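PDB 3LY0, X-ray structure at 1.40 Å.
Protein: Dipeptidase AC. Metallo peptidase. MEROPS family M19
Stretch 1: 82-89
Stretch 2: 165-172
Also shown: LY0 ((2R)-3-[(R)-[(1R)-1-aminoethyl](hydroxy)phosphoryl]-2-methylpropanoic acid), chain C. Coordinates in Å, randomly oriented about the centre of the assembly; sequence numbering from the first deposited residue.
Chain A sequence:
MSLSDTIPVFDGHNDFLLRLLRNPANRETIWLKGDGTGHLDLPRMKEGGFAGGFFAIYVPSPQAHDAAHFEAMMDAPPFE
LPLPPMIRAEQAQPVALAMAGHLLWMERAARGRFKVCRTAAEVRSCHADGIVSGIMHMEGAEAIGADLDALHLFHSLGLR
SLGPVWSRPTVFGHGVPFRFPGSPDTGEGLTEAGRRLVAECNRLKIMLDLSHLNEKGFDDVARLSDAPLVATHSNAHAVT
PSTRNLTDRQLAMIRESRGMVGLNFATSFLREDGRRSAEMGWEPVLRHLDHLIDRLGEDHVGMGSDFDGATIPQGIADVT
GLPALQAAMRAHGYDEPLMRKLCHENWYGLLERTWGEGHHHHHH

Stretch 1, residues 82-89: PLPPMIRA
Stretch 2 (165-172) VWSRPTVF

The contact centres on P84 and P169, two prolines on irregular segments that lie side by side with no hydrogen bond passing directly between them. Packing and one water do the work, and 477 Å² is buried, both sides summed. The register is fixed by two CA pairs: L83 CA lies 5.6 Å from R168 CA, and M86 CA lies 5.2 Å from P169 CA, so the chains run in the same direction. Stretch 1 is extended: residues 82-88 keep phi between -62° and -106° and psi between 128° and 166°, a conformation natural to a proline-rich run; P82, P84 and P85 all have C-gamma exo puckers. Stretch 2 is extended from R168 (phi/psi -175/141) to T170 (-133/174), while S167 (-85/67) and V171 (-65/-8) depart from it.

P169 (-67/147, C-gamma endo) points its CA-to-CB bond toward the first stretch. Its CD lies 3.2 Å from P84 O and 4.5 Å from L83 CB, while its CG is 4.2 Å from M86 CB. A compact ring with no amide hydrogen suits a place where the backbones approach so closely. The CA-to-CB bond of P84 points sideways: its CD meets S167 O at 3.4 Å, and its CG approaches W166 CZ3 at 4.2 Å, at the edge of the indole and near its plane. W166 (chi1 t, chi2 64°) uses the same ring to bind the ligand, NE1 donating to LY0 O32 at 2.7 Å with an angle of 161°, so P84 packs against a side chain that also holds the bound ligand.

On one flank, L83 (m, t) points toward stretch 2 and sets CD2 3.5 Å from S167 O. Farther along, M86 extends with chi1 and chi2 both t, then turns at chi3 15°. Its CG lies 3.4 Å from P169 O, and its SD reaches T170 C at 3.7 Å and V171 CG1 at 4.0 Å; the long, unbranched chain can span these neighbours. V171 (m) also receives R88, whose NE is 3.7 Å from V171 CG1, an oblique approach. R88 has chi1 to chi3 all m and occupies the N-cap position before the helix that A89 enters.

The polar edge is formed by R168, a buried arginine extended through chi1 and chi2 (both t) and bent at chi3 (p, 59°). Its CD lies 3.4 Å from P85 O, and I87 (m, t) places CD1 over one face of the guanidinium, 3.7 Å from R168 NH1. The face can accept a methyl group while the guanidinium nitrogens hydrogen-bond elsewhere in the structure. One water completes the join: it accepts from I87 N at 2.9 Å, donates to P169 O at 2.6 Å, and accepts a weak bond from R168 NE at 3.2 Å.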

# COMPACT_ATOMS: atom_id res chain seq x y z
N PRO A 82 -20.24 -4.70 3.71
CA PRO A 82 -20.57 -5.57 2.58
C PRO A 82 -19.53 -5.43 1.47
O PRO A 82 -18.97 -4.35 1.30
CB PRO A 82 -21.91 -4.99 2.08
CG PRO A 82 -22.44 -4.19 3.22
CD PRO A 82 -21.23 -3.63 3.89
N LEU A 83 -19.26 -6.51 0.74
CA LEU A 83 -18.39 -6.42 -0.43
C LEU A 83 -19.15 -5.79 -1.59
O LEU A 83 -20.30 -6.15 -1.84
CB LEU A 83 -17.90 -7.81 -0.84
CG LEU A 83 -16.91 -8.49 0.11
CD1 LEU A 83 -16.81 -9.99 -0.19
CD2 LEU A 83 -15.54 -7.81 0.01
N PRO A 84 -18.51 -4.86 -2.31
CA PRO A 84 -19.12 -4.31 -3.52
C PRO A 84 -19.16 -5.34 -4.63
O PRO A 84 -18.46 -6.36 -4.57
CB PRO A 84 -18.17 -3.17 -3.92
CG PRO A 84 -17.22 -2.99 -2.79
CD PRO A 84 -17.17 -4.30 -2.06
N PRO A 85 -19.96 -5.08 -5.66
CA PRO A 85 -19.97 -5.94 -6.84
C PRO A 85 -18.66 -5.85 -7.62
O PRO A 85 -17.95 -4.85 -7.54
CB PRO A 85 -21.11 -5.37 -7.70
CG PRO A 85 -21.83 -4.40 -6.86
CD PRO A 85 -20.91 -3.96 -5.76
N MET A 86 -18.37 -6.90 -8.38
CA MET A 86 -17.19 -6.94 -9.25
C MET A 86 -17.27 -5.83 -10.30
O MET A 86 -18.34 -5.55 -10.84
CB MET A 86 -17.08 -8.33 -9.91
CG MET A 86 -15.80 -8.58 -10.74
SD MET A 86 -15.66 -10.28 -11.37
CE MET A 86 -17.35 -10.82 -11.10
N ILE A 87 -16.13 -5.19 -10.57
CA ILE A 87 -16.02 -4.24 -11.68
C ILE A 87 -15.22 -4.93 -12.77
O ILE A 87 -14.15 -5.49 -12.51
CB ILE A 87 -15.31 -2.94 -11.23
CG1 ILE A 87 -16.08 -2.26 -10.10
CG2 ILE A 87 -15.14 -1.98 -12.41
CD1 ILE A 87 -15.35 -1.08 -9.49
N ARG A 88 -15.75 -4.94 -13.99
CA ARG A 88 -15.08 -5.62 -15.09
C ARG A 88 -14.14 -4.67 -15.83
O ARG A 88 -14.21 -3.45 -15.64
CB ARG A 88 -16.09 -6.23 -16.06
CG ARG A 88 -17.00 -7.27 -15.42
CD ARG A 88 -16.20 -8.37 -14.72
NE ARG A 88 -15.60 -9.30 -15.68
CZ ARG A 88 -16.23 -10.36 -16.17
NH1 ARG A 88 -15.60 -11.15 -17.04
NH2 ARG A 88 -17.47 -10.64 -15.81
N ALA A 89 -13.27 -5.23 -16.66
CA ALA A 89 -12.24 -4.45 -17.35
C ALA A 89 -12.77 -3.27 -18.17
O ALA A 89 -12.20 -2.18 -18.14
CB ALA A 89 -11.35 -5.37 -18.20
N VAL A 165 -6.28 -8.16 -5.95
CA VAL A 165 -7.58 -7.69 -5.50
C VAL A 165 -7.49 -6.51 -4.54
O VAL A 165 -6.50 -6.34 -3.82
CB VAL A 165 -8.39 -8.81 -4.80
CG1 VAL A 165 -8.52 -10.04 -5.70
CG2 VAL A 165 -7.76 -9.18 -3.43
N TRP A 166 -8.55 -5.71 -4.53
CA TRP A 166 -8.85 -4.79 -3.46
C TRP A 166 -9.85 -5.56 -2.58
O TRP A 166 -9.96 -6.79 -2.71
CB TRP A 166 -9.41 -3.48 -4.02
CG TRP A 166 -9.66 -2.47 -2.97
CD1 TRP A 166 -8.73 -1.86 -2.16
CD2 TRP A 166 -10.94 -1.94 -2.58
NE1 TRP A 166 -9.36 -0.99 -1.29
CE2 TRP A 166 -10.71 -1.03 -1.52
CE3 TRP A 166 -12.25 -2.15 -3.01
CZ2 TRP A 166 -11.74 -0.33 -0.90
CZ3 TRP A 166 -13.28 -1.46 -2.38
CH2 TRP A 166 -13.02 -0.56 -1.34
N SER A 167 -10.59 -4.87 -1.71
CA SER A 167 -11.59 -5.55 -0.88
C SER A 167 -12.90 -5.69 -1.66
O SER A 167 -13.91 -5.06 -1.33
CB SER A 167 -11.76 -4.81 0.44
OG SER A 167 -10.67 -5.09 1.32
N ARG A 168 -12.85 -6.50 -2.72
CA ARG A 168 -13.91 -6.57 -3.72
C ARG A 168 -13.55 -7.70 -4.68
O ARG A 168 -12.37 -7.88 -4.99
CB ARG A 168 -13.98 -5.23 -4.46
CG ARG A 168 -14.99 -5.15 -5.60
CD ARG A 168 -14.99 -3.73 -6.18
NE ARG A 168 -13.66 -3.38 -6.69
CZ ARG A 168 -13.14 -2.16 -6.66
NH1 ARG A 168 -13.82 -1.14 -6.17
NH2 ARG A 168 -11.92 -1.97 -7.15
N PRO A 169 -14.53 -8.50 -5.12
CA PRO A 169 -14.19 -9.64 -5.97
C PRO A 169 -13.66 -9.21 -7.34
O PRO A 169 -14.11 -8.18 -7.86
CB PRO A 169 -15.54 -10.37 -6.13
CG PRO A 169 -16.57 -9.32 -5.89
CD PRO A 169 -15.98 -8.44 -4.81
N THR A 170 -12.74 -9.98 -7.90
CA THR A 170 -12.26 -9.75 -9.26
C THR A 170 -12.26 -11.07 -10.01
O THR A 170 -12.53 -12.12 -9.42
CB THR A 170 -10.81 -9.21 -9.28
OG1 THR A 170 -9.90 -10.26 -8.92
CG2 THR A 170 -10.65 -8.02 -8.33
N VAL A 171 -11.96 -11.04 -11.31
CA VAL A 171 -11.84 -12.28 -12.07
C VAL A 171 -10.68 -13.15 -11.60
O VAL A 171 -10.53 -14.29 -12.04
CB VAL A 171 -11.70 -12.02 -13.59
CG1 VAL A 171 -12.93 -11.31 -14.12
CG2 VAL A 171 -10.44 -11.22 -13.90
N PHE A 172 -9.85 -12.62 -10.70
CA PHE A 172 -8.61 -13.28 -10.30
C PHE A 172 -8.69 -13.92 -8.92
O PHE A 172 -7.85 -14.75 -8.57
CB PHE A 172 -7.44 -12.29 -10.33
CG PHE A 172 -7.22 -11.67 -11.67
CD1 PHE A 172 -6.76 -12.44 -12.72
CD2 PHE A 172 -7.49 -10.33 -11.89
CE1 PHE A 172 -6.57 -11.89 -13.98
CE2 PHE A 172 -7.31 -9.77 -13.14
CZ PHE A 172 -6.84 -10.55 -14.18
P LY0 C . -7.18 1.69 0.73
C1 LY0 C . -9.46 2.85 -0.40
N1 LY0 C . -7.38 2.73 -1.74
C2 LY0 C . -7.95 2.89 -0.42
C4 LY0 C . -7.56 2.13 2.47
C5 LY0 C . -8.06 1.00 3.32
C6 LY0 C . -7.22 -0.24 3.19
C7 LY0 C . -8.38 1.39 4.74
O31 LY0 C . -5.70 1.76 0.44
O32 LY0 C . -7.69 0.26 0.37
O61 LY0 C . -7.71 -1.41 3.67
O62 LY0 C . -6.12 -0.23 2.62
O HOH W 1 -13.92 -5.72 -8.80